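PDB 2DY1: elongation factor G from Thermus thermophilus, which binds GTP and magnesium and probably acts as a translational GTPase in the elongation phase of protein synthesis. Local coordinates for residues L581-R586 with G631-A636; G85-E90 with G429-A434; V483-E488 with S557-K562. One frame throughout, in Å; residues are numbered along the deposited sequence.

Along the chain the order is contact 2, contact 3, contact 1, each closing before the next opens. Contact 2 joins two domains, setting the GTP-binding domain against domain III, whereas contacts 3 and 1 are internal to domain IV and to the C-terminal domain. The centres of contacts 1 and 2 are about 21 Å apart, and Glu430 of contact 2 touches helix 625-633, which carries part of contact 1. Contact 3 lies far out, its centre about 48 Å from that of contact 2 and 52 Å from that of contact 1, although helix 549-566 leads directly into strand 569-583. The elongated molecule thus combines internal domain packing with an interdomain joint near the nucleotide.

Contact 1 (L581-R586 with G631-A636); sequences LAPQER and GLTGGA
Arg586 lays its side chain over the backbone of Gly631 to Gly634, overlapping main-chain atoms rather than another side chain. Its CG rests 3.4 Å from Leu632 O. The chain is bent rather than extended, with CD nearly eclipsing CA (chi2 -9°). Leu632 O lies over one face of the guanidinium, offset toward the rim, a placement that is probably favourable electrostatically though it is not a hydrogen bond. NE forms a salt bridge with Asp589, which helps fix the group's position. Arginine suits this place because its methylenes pack on the chain while its charge lies near the carbonyls at a helix C-terminus, where a cation is likely to be favoured.

Gly634 leaves the helix with positive phi (56°), and a CB there would come 3.5 Å from Arg586 NH2. It shares with Gly635 the centre of a type I' turn, closed by Ala636 N to Thr633 O at 2.8 Å. The turn brings Ala636 CB to within 3.6 Å of Pro583 CG, one small apolar group against a rigid ring. Pro583 also crosses Thr633 at about a right angle, its CD 4.0 Å from Thr633 CB. Thr633 divides its branches: OG1 hydrogen-bonds with Leu629 O and Gly637 N, and CG2, anti to the carbonyl carbon, meets Ala582 CB at 3.6 Å. A threonine can thus tie up the helix end and still offer a methyl to the interior, where Val590 touches both Thr633 and Ala582.

The C-terminal domain runs strand-helix-strand-strand-helix-strand, with strand 569-583 paired between 610-618 and 638-648. This is the ferredoxin-like arrangement, and the contact joins the end of its first strand to the turn between its second helix and last strand.

Contact 2 (G85-E90 with G429-A434); sequences GDFVGE and GELHLA
Asp86 CB rests 3.7 Å from His432 CB and covers the centre of the Phe87 ring. CG, anti to the carbonyl carbon (chi1 -67°), passes Leu431 CB at 3.8 Å, the side chains crossing at about a right angle. At the tip, OD2 lies 4.1 Å from Leu431 CB, and OD1 accepts His432 N at 3.0 Å (N-H...O angle 149°) from above the carboxylate plane. A water donates to OD1 at 2.8 Å and accepts Leu431 N, so two amides of the first turn are served, and the helix end would probably stabilise the charge. Gly429, the N-cap, suits its place because a CB would clash with Asp86 OD1 and jam against the preceding carbonyl O. An alanine at Asp86 would probably leave His432 N without its acceptor and the water without one partner. Asp86 O lies over one face of the His432 ring, whose nitrogens are hydrogen-bonded to His428 and Asp409. Phe87, close to the GTP-binding Thr60, sets CZ 3.8 Å from Leu431 CG. The 3-10 turn and N-cap before helix 88-97, probably in switch II, join the GTP-binding domain to domain III at the first turn of helix 430-442, whose Leu433 packs on strand 383-389.

Contact 3 (V483-E488 with S557-K562); sequences VWLRLE and SLAFKK
Glu488 OE2 receives Arg486 NE in a salt bridge of 2.8 Å, with an N-H...O angle of 157°; the oxygen is met on its anti side, close to the carboxylate plane. Arg486 NH1 has a second acidic partner in Glu465. The pair occupies the strand face turned from helix 549-566, and Leu485 and Leu487, flanking Arg486, point toward the helix.

Leu485 carries the middle of the contact. Its CG is anti to the backbone N (chi1 173°), and beyond it CD2 reaches the helix backbone, 3.6 Å from Phe560 CA. Its CB faces Ala559 CB at 3.9 Å. The short alanine suits this spot, as the axes of segments 483-488 and 557-562 approach to 8.2 Å and a longer side chain would need more room. Leu487 sets both methyls against the CD2-CE2 side of the Phe560 ring, the nearest pair being CD1 to CE2 at 4.0 Å, and the two side chains cross at about a right angle. Phe560 fills the space toward helix 509-520, where Ile516 and Ala519 touch it, and its ring also meets that of Phe533.

All five touching residues are buried. The axes of the two segments cross at -37°, and such apolar packing of two helices on one mixed sheet fits the S5-like fold of domain IV.

Contact 1 (L581-R586 with G631-A636)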
loop_
_atom_site.group_PDB
_atom_site.type_symbol
_atom_site.label_atom_id
_atom_site.label_comp_id
_atom_site.label_asym_id
_atom_site.label_seq_id
_atom_site.Cartn_x
_atom_site.Cartn_y
_atom_site.Cartn_z
ATOM N N LEU A 581 8.723 17.281 -1.964
ATOM C CA LEU A 581 9.039 17.364 -3.384
ATOM C C LEU A 581 7.939 18.235 -3.978
ATOM O O LEU A 581 6.756 17.912 -3.858
ATOM C CB LEU A 581 9.010 15.968 -4.018
ATOM C CG LEU A 581 9.586 15.772 -5.426
ATOM C CD1 LEU A 581 8.842 16.640 -6.417
ATOM C CD2 LEU A 581 11.069 16.107 -5.432
ATOM N N ALA A 582 8.317 19.341 -4.610
ATOM C CA ALA A 582 7.315 20.232 -5.180
ATOM C C ALA A 582 7.789 20.976 -6.420
ATOM O O ALA A 582 8.983 21.224 -6.596
ATOM C CB ALA A 582 6.854 21.230 -4.124
ATOM N N PRO A 583 6.841 21.342 -7.299
ATOM C CA PRO A 583 7.157 22.069 -8.530
ATOM C C PRO A 583 7.940 23.319 -8.166
ATOM O O PRO A 583 7.737 23.892 -7.095
ATOM C CB PRO A 583 5.777 22.396 -9.094
ATOM C CG PRO A 583 4.948 21.234 -8.633
ATOM C CD PRO A 583 5.394 21.085 -7.200
ATOM N N GLN A 584 8.831 23.746 -9.050
ATOM C CA GLN A 584 9.633 24.926 -8.775
ATOM C C GLN A 584 8.790 26.178 -8.535
ATOM O O GLN A 584 9.075 26.952 -7.619
ATOM C CB GLN A 584 10.642 25.157 -9.907
ATOM C CG GLN A 584 10.044 25.372 -11.283
ATOM C CD GLN A 584 10.331 26.763 -11.819
ATOM O OE1 GLN A 584 9.697 27.738 -11.417
ATOM N NE2 GLN A 584 11.305 26.864 -12.719
ATOM N N GLU A 585 7.745 26.374 -9.338
ATOM C CA GLU A 585 6.889 27.548 -9.173
ATOM C C GLU A 585 6.049 27.469 -7.894
ATOM O O GLU A 585 5.506 28.478 -7.441
ATOM C CB GLU A 585 5.979 27.738 -10.402
ATOM C CG GLU A 585 6.743 27.950 -11.719
ATOM C CD GLU A 585 5.976 28.778 -12.752
ATOM O OE1 GLU A 585 5.725 29.977 -12.493
ATOM O OE2 GLU A 585 5.632 28.234 -13.825
ATOM N N ARG A 586 5.957 26.274 -7.309
ATOM C CA ARG A 586 5.190 26.073 -6.076
ATOM C C ARG A 586 6.058 26.065 -4.820
ATOM O O ARG A 586 5.542 26.052 -3.701
ATOM C CB ARG A 586 4.393 24.761 -6.135
ATOM C CG ARG A 586 2.963 24.886 -6.673
ATOM C CD ARG A 586 2.542 26.344 -6.843
ATOM N NE ARG A 586 1.474 26.759 -5.934
ATOM C CZ ARG A 586 0.202 26.394 -6.053
ATOM N NH1 ARG A 586 -0.697 26.826 -5.178
ATOM N NH2 ARG A 586 -0.174 25.600 -7.046
ATOM N N GLY A 631 -3.020 21.160 -2.128
ATOM C CA GLY A 631 -3.311 22.552 -2.431
ATOM C C GLY A 631 -2.075 23.421 -2.580
ATOM O O GLY A 631 -2.069 24.381 -3.352
ATOM N N LEU A 632 -1.021 23.084 -1.845
ATOM C CA LEU A 632 0.228 23.837 -1.885
ATOM C C LEU A 632 1.089 23.501 -3.098
ATOM O O LEU A 632 1.941 24.297 -3.504
ATOM C CB LEU A 632 1.036 23.575 -0.609
ATOM C CG LEU A 632 0.500 24.168 0.696
ATOM C CD1 LEU A 632 1.179 23.504 1.884
ATOM C CD2 LEU A 632 0.737 25.674 0.708
ATOM N N THR A 633 0.873 22.324 -3.677
ATOM C CA THR A 633 1.667 21.905 -4.825
ATOM C C THR A 633 0.838 21.585 -6.060
ATOM O O THR A 633 1.302 20.875 -6.953
ATOM C CB THR A 633 2.502 20.668 -4.485
ATOM O OG1 THR A 633 1.626 19.570 -4.205
ATOM C CG2 THR A 633 3.370 20.937 -3.273
ATOM N N GLY A 634 -0.381 22.108 -6.112
ATOM C CA GLY A 634 -1.239 21.849 -7.254
ATOM C C GLY A 634 -1.448 20.364 -7.490
ATOM O O GLY A 634 -1.701 19.937 -8.616
ATOM N N GLY A 635 -1.335 19.578 -6.423
ATOM C CA GLY A 635 -1.521 18.142 -6.531
ATOM C C GLY A 635 -0.313 17.387 -7.054
ATOM O O GLY A 635 -0.383 16.177 -7.270
ATOM N N ALA A 636 0.798 18.089 -7.250
ATOM C CA ALA A 636 2.016 17.471 -7.766
ATOM C C ALA A 636 3.021 17.110 -6.674
ATOM O O ALA A 636 3.972 16.364 -6.919
ATOM C CB ALA A 636 2.673 18.398 -8.778
#

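Contact 2 (G85-E90 with G429-A434)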
loop_
_atom_site.group_PDB
_atom_site.type_symbol
_atom_site.label_atom_id
_atom_site.label_comp_id
_atom_site.label_asym_id
_atom_site.label_seq_id
_atom_site.Cartn_x
_atom_site.Cartn_y
_atom_site.Cartn_z
ATOM N N GLY A 85 -2.576 5.305 -5.151
ATOM C CA GLY A 85 -1.607 4.739 -4.217
ATOM C C GLY A 85 -2.207 4.454 -2.850
ATOM O O GLY A 85 -1.663 3.695 -2.042
ATOM N N ASP A 86 -3.332 5.097 -2.565
ATOM C CA ASP A 86 -4.034 4.850 -1.323
ATOM C C ASP A 86 -4.357 3.368 -1.190
ATOM O O ASP A 86 -4.467 2.822 -0.072
ATOM C CB ASP A 86 -5.363 5.591 -1.329
ATOM C CG ASP A 86 -5.191 7.076 -1.299
ATOM O OD1 ASP A 86 -5.373 7.684 -0.219
ATOM O OD2 ASP A 86 -4.859 7.628 -2.364
ATOM N N PHE A 87 -4.543 2.733 -2.338
ATOM C CA PHE A 87 -4.929 1.324 -2.374
ATOM C C PHE A 87 -3.801 0.383 -2.775
ATOM O O PHE A 87 -4.038 -0.638 -3.431
ATOM C CB PHE A 87 -6.133 1.184 -3.301
ATOM C CG PHE A 87 -7.243 2.178 -2.984
ATOM C CD1 PHE A 87 -7.678 3.087 -3.944
ATOM C CD2 PHE A 87 -7.787 2.232 -1.707
ATOM C CE1 PHE A 87 -8.645 4.056 -3.619
ATOM C CE2 PHE A 87 -8.751 3.183 -1.375
ATOM C CZ PHE A 87 -9.179 4.104 -2.337
ATOM N N VAL A 88 -2.589 0.752 -2.380
ATOM C CA VAL A 88 -1.381 -0.049 -2.637
ATOM C C VAL A 88 -1.588 -1.514 -2.210
ATOM O O VAL A 88 -1.054 -2.425 -2.842
ATOM C CB VAL A 88 -0.173 0.561 -1.891
ATOM C CG1 VAL A 88 -0.413 0.566 -0.388
ATOM C CG2 VAL A 88 1.112 -0.185 -2.242
ATOM N N GLY A 89 -2.325 -1.750 -1.127
ATOM C CA GLY A 89 -2.557 -3.125 -0.692
ATOM C C GLY A 89 -3.156 -3.981 -1.802
ATOM O O GLY A 89 -2.640 -5.052 -2.172
ATOM N N GLU A 90 -4.233 -3.485 -2.380
ATOM C CA GLU A 90 -4.912 -4.199 -3.447
ATOM C C GLU A 90 -4.106 -4.248 -4.730
ATOM O O GLU A 90 -4.111 -5.253 -5.430
ATOM C CB GLU A 90 -6.269 -3.540 -3.703
ATOM C CG GLU A 90 -7.314 -3.900 -2.661
ATOM C CD GLU A 90 -7.873 -5.294 -2.887
ATOM O OE1 GLU A 90 -7.218 -6.288 -2.507
ATOM O OE2 GLU A 90 -8.962 -5.399 -3.478
ATOM N N GLY A 429 -3.323 7.227 3.040
ATOM C CA GLY A 429 -3.680 8.506 2.464
ATOM C C GLY A 429 -5.030 8.943 2.978
ATOM O O GLY A 429 -5.730 8.181 3.647
ATOM N N GLU A 430 -5.402 10.179 2.655
ATOM C CA GLU A 430 -6.690 10.723 3.067
ATOM C C GLU A 430 -7.857 9.916 2.467
ATOM O O GLU A 430 -8.829 9.600 3.152
ATOM C CB GLU A 430 -6.766 12.212 2.641
ATOM C CG GLU A 430 -8.028 12.915 3.122
ATOM C CD GLU A 430 -8.069 14.416 2.821
ATOM O OE1 GLU A 430 -7.188 14.922 2.101
ATOM O OE2 GLU A 430 -9.010 15.079 3.316
ATOM N N LEU A 431 -7.759 9.578 1.183
ATOM C CA LEU A 431 -8.808 8.816 0.530
ATOM C C LEU A 431 -8.877 7.425 1.126
ATOM O O LEU A 431 -9.970 6.907 1.391
ATOM C CB LEU A 431 -8.558 8.750 -0.989
ATOM C CG LEU A 431 -9.499 7.824 -1.774
ATOM C CD1 LEU A 431 -10.951 8.291 -1.651
ATOM C CD2 LEU A 431 -9.071 7.791 -3.227
ATOM N N HIS A 432 -7.717 6.819 1.365
ATOM C CA HIS A 432 -7.723 5.476 1.962
ATOM C C HIS A 432 -8.514 5.490 3.281
ATOM O O HIS A 432 -9.410 4.664 3.491
ATOM C CB HIS A 432 -6.280 5.019 2.209
ATOM C CG HIS A 432 -6.172 3.618 2.737
ATOM N ND1 HIS A 432 -5.102 3.201 3.497
ATOM C CD2 HIS A 432 -6.981 2.541 2.597
ATOM C CE1 HIS A 432 -5.260 1.923 3.808
ATOM N NE2 HIS A 432 -6.391 1.499 3.274
ATOM N N LEU A 433 -8.186 6.431 4.166
ATOM C CA LEU A 433 -8.860 6.511 5.470
ATOM C C LEU A 433 -10.344 6.829 5.329
ATOM O O LEU A 433 -11.176 6.322 6.085
ATOM C CB LEU A 433 -8.148 7.552 6.342
ATOM C CG LEU A 433 -6.765 7.098 6.813
ATOM C CD1 LEU A 433 -6.041 8.285 7.442
ATOM C CD2 LEU A 433 -6.881 5.929 7.806
ATOM N N ALA A 434 -10.700 7.645 4.339
ATOM C CA ALA A 434 -12.108 7.943 4.128
ATOM C C ALA A 434 -12.850 6.655 3.758
ATOM O O ALA A 434 -13.950 6.403 4.247
ATOM C CB ALA A 434 -12.274 9.002 2.997
HETATM O O HOH W 1 -5.531 10.415 -0.626
#

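Contact 3 (V483-E488 with S557-K562)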
loop_
_atom_site.group_PDB
_atom_site.type_symbol
_atom_site.label_atom_id
_atom_site.label_comp_id
_atom_site.label_asym_id
_atom_site.label_seq_id
_atom_site.Cartn_x
_atom_site.Cartn_y
_atom_site.Cartn_z
ATOM N N VAL A 483 15.012 6.413 50.604
ATOM C CA VAL A 483 15.877 6.577 49.443
ATOM C C VAL A 483 16.340 8.004 49.227
ATOM O O VAL A 483 15.537 8.940 49.263
ATOM C CB VAL A 483 15.098 6.122 48.152
ATOM C CG1 VAL A 483 15.932 6.371 46.900
ATOM C CG2 VAL A 483 14.720 4.657 48.264
ATOM N N TRP A 484 17.644 8.188 49.023
ATOM C CA TRP A 484 18.149 9.501 48.696
ATOM C C TRP A 484 18.492 9.416 47.206
ATOM O O TRP A 484 19.298 8.575 46.774
ATOM C CB TRP A 484 19.375 9.866 49.526
ATOM C CG TRP A 484 18.992 10.259 50.914
ATOM C CD1 TRP A 484 18.807 9.425 51.979
ATOM C CD2 TRP A 484 18.714 11.589 51.386
ATOM N NE1 TRP A 484 18.434 10.161 53.091
ATOM C CE2 TRP A 484 18.368 11.485 52.754
ATOM C CE3 TRP A 484 18.728 12.856 50.785
ATOM C CZ2 TRP A 484 18.035 12.607 53.534
ATOM C CZ3 TRP A 484 18.399 13.972 51.563
ATOM C CH2 TRP A 484 18.057 13.835 52.920
ATOM N N LEU A 485 17.884 10.317 46.444
ATOM C CA LEU A 485 18.009 10.363 44.991
ATOM C C LEU A 485 18.549 11.679 44.438
ATOM O O LEU A 485 18.109 12.753 44.833
ATOM C CB LEU A 485 16.620 10.144 44.379
ATOM C CG LEU A 485 16.504 10.324 42.859
ATOM C CD1 LEU A 485 17.154 9.125 42.174
ATOM C CD2 LEU A 485 15.023 10.407 42.456
ATOM N N ARG A 486 19.497 11.583 43.513
ATOM C CA ARG A 486 20.040 12.762 42.844
ATOM C C ARG A 486 19.664 12.593 41.364
ATOM O O ARG A 486 19.864 11.526 40.790
ATOM C CB ARG A 486 21.571 12.802 42.998
ATOM C CG ARG A 486 22.270 13.976 42.332
ATOM C CD ARG A 486 23.782 13.816 42.517
ATOM N NE ARG A 486 24.585 14.879 41.911
ATOM C CZ ARG A 486 24.774 16.082 42.445
ATOM N NH1 ARG A 486 24.220 16.407 43.605
ATOM N NH2 ARG A 486 25.540 16.968 41.820
ATOM N N LEU A 487 19.103 13.643 40.766
ATOM C CA LEU A 487 18.727 13.636 39.349
ATOM C C LEU A 487 19.620 14.622 38.612
ATOM O O LEU A 487 19.831 15.746 39.065
ATOM C CB LEU A 487 17.263 14.069 39.161
ATOM C CG LEU A 487 16.179 13.134 39.690
ATOM C CD1 LEU A 487 14.814 13.738 39.350
ATOM C CD2 LEU A 487 16.310 11.743 39.070
ATOM N N GLU A 488 20.147 14.209 37.470
ATOM C CA GLU A 488 21.008 15.092 36.699
ATOM C C GLU A 488 20.576 15.089 35.252
ATOM O O GLU A 488 20.231 14.037 34.700
ATOM C CB GLU A 488 22.454 14.615 36.763
ATOM C CG GLU A 488 22.980 14.437 38.167
ATOM C CD GLU A 488 24.427 13.997 38.186
ATOM O OE1 GLU A 488 24.879 13.366 37.204
ATOM O OE2 GLU A 488 25.111 14.274 39.193
ATOM N N SER A 557 9.618 6.514 44.192
ATOM C CA SER A 557 8.691 7.351 43.422
ATOM C C SER A 557 8.547 8.720 44.075
ATOM O O SER A 557 8.591 9.753 43.399
ATOM C CB SER A 557 7.324 6.661 43.314
ATOM O OG SER A 557 6.385 7.519 42.685
ATOM N N LEU A 558 8.386 8.731 45.401
ATOM C CA LEU A 558 8.268 9.979 46.148
ATOM C C LEU A 558 9.514 10.811 45.956
ATOM O O LEU A 558 9.440 12.031 45.782
ATOM C CB LEU A 558 8.064 9.688 47.640
ATOM C CG LEU A 558 6.710 9.107 48.061
ATOM C CD1 LEU A 558 6.703 8.856 49.568
ATOM C CD2 LEU A 558 5.598 10.083 47.682
ATOM N N ALA A 559 10.670 10.146 45.978
ATOM C CA ALA A 559 11.930 10.844 45.789
ATOM C C ALA A 559 11.965 11.450 44.391
ATOM O O ALA A 559 12.345 12.604 44.225
ATOM C CB ALA A 559 13.114 9.879 45.999
ATOM N N PHE A 560 11.561 10.683 43.383
ATOM C CA PHE A 560 11.575 11.217 42.027
ATOM C C PHE A 560 10.691 12.464 41.885
ATOM O O PHE A 560 11.117 13.485 41.343
ATOM C CB PHE A 560 11.143 10.148 41.016
ATOM C CG PHE A 560 11.235 10.613 39.592
ATOM C CD1 PHE A 560 10.169 11.285 38.995
ATOM C CD2 PHE A 560 12.417 10.454 38.873
ATOM C CE1 PHE A 560 10.279 11.804 37.692
ATOM C CE2 PHE A 560 12.541 10.971 37.571
ATOM C CZ PHE A 560 11.469 11.645 36.988
ATOM N N LYS A 561 9.461 12.386 42.379
ATOM C CA LYS A 561 8.550 13.527 42.284
ATOM C C LYS A 561 9.102 14.781 42.959
ATOM O O LYS A 561 9.065 15.876 42.392
ATOM C CB LYS A 561 7.200 13.174 42.906
ATOM C CG LYS A 561 6.527 11.950 42.310
ATOM C CD LYS A 561 6.121 12.164 40.858
ATOM C CE LYS A 561 5.283 10.991 40.348
ATOM N NZ LYS A 561 4.845 11.168 38.933
ATOM N N LYS A 562 9.620 14.623 44.176
ATOM C CA LYS A 562 10.176 15.755 44.910
ATOM C C LYS A 562 11.382 16.353 44.201
ATOM O O LYS A 562 11.467 17.562 43.995
ATOM C CB LYS A 562 10.594 15.305 46.315
ATOM C CG LYS A 562 11.303 16.382 47.125
ATOM C CD LYS A 562 11.851 15.836 48.447
ATOM C CE LYS A 562 10.766 15.141 49.275
ATOM N NZ LYS A 562 11.263 14.683 50.621
#